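Local coordinates for protein beta subunit of photoactivated adenylyl cyclase (Beggiatoa sp. PS, PDB 5M2A) that probably converts ATP to cyclic AMP under blue-light control, coupling a flavin-binding BLUF photoreceptor domain to an adenylyl cyclase catalytic domain, at residues F295-G298 / V299-C303. Sequence-based numbering, arbitrary orientation.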
loop_
_atom_site.group_PDB
_atom_site.type_symbol
_atom_site.label_atom_id
_atom_site.label_comp_id
_atom_site.label_asym_id
_atom_site.label_seq_id
_atom_site.Cartn_x
_atom_site.Cartn_y
_atom_site.Cartn_z
ATOM N N PHE A 295 -13.454 -10.883 -20.266
ATOM C CA PHE A 295 -13.735 -9.477 -20.031
ATOM C C PHE A 295 -15.150 -9.132 -20.481
ATOM O O PHE A 295 -15.852 -9.931 -21.118
ATOM C CB PHE A 295 -12.674 -8.575 -20.696
ATOM C CG PHE A 295 -12.443 -8.865 -22.150
ATOM C CD1 PHE A 295 -13.347 -8.428 -23.108
ATOM C CD2 PHE A 295 -11.303 -9.554 -22.559
ATOM C CE1 PHE A 295 -13.139 -8.689 -24.456
ATOM C CE2 PHE A 295 -11.095 -9.824 -23.910
ATOM C CZ PHE A 295 -12.004 -9.394 -24.851
ATOM N N THR A 296 -15.571 -7.928 -20.109
ATOM C CA THR A 296 -16.931 -7.469 -20.357
ATOM C C THR A 296 -17.067 -6.836 -21.734
ATOM O O THR A 296 -16.082 -6.511 -22.400
ATOM C CB THR A 296 -17.362 -6.454 -19.298
ATOM O OG1 THR A 296 -16.482 -5.323 -19.347
ATOM C CG2 THR A 296 -17.305 -7.071 -17.909
ATOM N N ALA A 297 -18.327 -6.659 -22.151
ATOM C CA ALA A 297 -18.610 -5.931 -23.382
ATOM C C ALA A 297 -18.019 -4.525 -23.353
ATOM O O ALA A 297 -17.562 -4.025 -24.382
ATOM C CB ALA A 297 -20.117 -5.869 -23.624
ATOM N N GLY A 298 -17.985 -3.889 -22.181
ATOM C CA GLY A 298 -17.433 -2.545 -22.103
ATOM C C GLY A 298 -15.947 -2.503 -22.403
ATOM O O GLY A 298 -15.447 -1.545 -22.996
ATOM N N VAL A 299 -15.216 -3.534 -21.981
ATOM C CA VAL A 299 -13.803 -3.623 -22.337
ATOM C C VAL A 299 -13.662 -3.756 -23.840
ATOM O O VAL A 299 -12.817 -3.106 -24.463
ATOM C CB VAL A 299 -13.138 -4.802 -21.604
ATOM C CG1 VAL A 299 -11.733 -5.043 -22.173
ATOM C CG2 VAL A 299 -13.078 -4.518 -20.107
ATOM N N LYS A 300 -14.511 -4.597 -24.443
ATOM C CA LYS A 300 -14.478 -4.793 -25.888
ATOM C C LYS A 300 -14.654 -3.472 -26.623
ATOM O O LYS A 300 -13.913 -3.174 -27.567
ATOM C CB LYS A 300 -15.568 -5.793 -26.295
ATOM C CG LYS A 300 -15.667 -6.082 -27.791
ATOM C CD LYS A 300 -16.747 -7.122 -28.055
ATOM C CE LYS A 300 -16.921 -7.396 -29.548
ATOM N NZ LYS A 300 -17.482 -6.234 -30.286
ATOM N N LYS A 301 -15.612 -2.650 -26.184
ATOM C CA LYS A 301 -15.857 -1.379 -26.854
ATOM C C LYS A 301 -14.711 -0.384 -26.684
ATOM O O LYS A 301 -14.631 0.574 -27.461
ATOM C CB LYS A 301 -17.172 -0.769 -26.350
ATOM C CG LYS A 301 -18.368 -1.665 -26.625
ATOM C CD LYS A 301 -19.694 -0.999 -26.294
ATOM C CE LYS A 301 -20.359 -1.676 -25.110
ATOM N NZ LYS A 301 -21.806 -1.340 -25.025
ATOM N N CYS A 302 -13.829 -0.579 -25.702
ATOM C CA CYS A 302 -12.651 0.276 -25.533
ATOM C C CYS A 302 -11.484 -0.106 -26.434
ATOM O O CYS A 302 -10.440 0.554 -26.379
ATOM C CB CYS A 302 -12.139 0.238 -24.095
ATOM S SG CYS A 302 -13.209 1.018 -22.898
ATOM N N CYS A 303 -11.601 -1.169 -27.215
ATOM C CA CYS A 303 -10.503 -1.634 -28.049
ATOM C C CYS A 303 -10.680 -1.139 -29.474
ATOM O O CYS A 303 -11.794 -1.116 -30.002
ATOM C CB CYS A 303 -10.422 -3.156 -28.043
ATOM S SG CYS A 303 -10.169 -3.809 -26.410
#
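T296 N-caps helix 297-301 by accepting from V299 N, and F295 packs on the same valine: a local strand-to-helix junction in which strand 293-296 of the cyclase domain's mixed sheet runs straight into the short helix. The evidence for the cap is a weak bond from V299 N to T296 OG1, 3.4 Å long with an N-H...O angle of 157°. A chi1 of 61° sets OG1 between the threonine's own N and carbonyl carbon, turned toward the helix start where V299 N can meet it, and T296 OG1 also lies 3.6 Å from V299 CG2. T296 uses its main chain too: K300 N donates to T296 O at 3.2 Å. K301 N repeats this i to i+4 pattern on A297 O at 3.0 Å, whereas the bond from C302 N to G298 O is weak, its N-H...O angle only 132°, and is accompanied by an i to i+3 bond from C302 N to V299 O at 3.0 Å.

The apolar half of the junction rests on F295. Its side chain crosses that of V299 at about a right angle, and F295 CD1 comes within 3.9 Å of V299 CG1; this methyl and K300 CB, which borders the ring at CE1, come up to it obliquely. The phenylalanine is buried, joined by Y327 and V329 of strand 324-329, L251 of strand 247-258 and I219 of helix 215-235; V299 also reaches L251 and Y253. With the ring cut back to an alanine, a gap would probably open beside V299 CG1, where the ring now lies. On the more exposed flank, K301 folds its aliphatic chain back over the first turn, placing K301 CG 3.4 Å from A297 O.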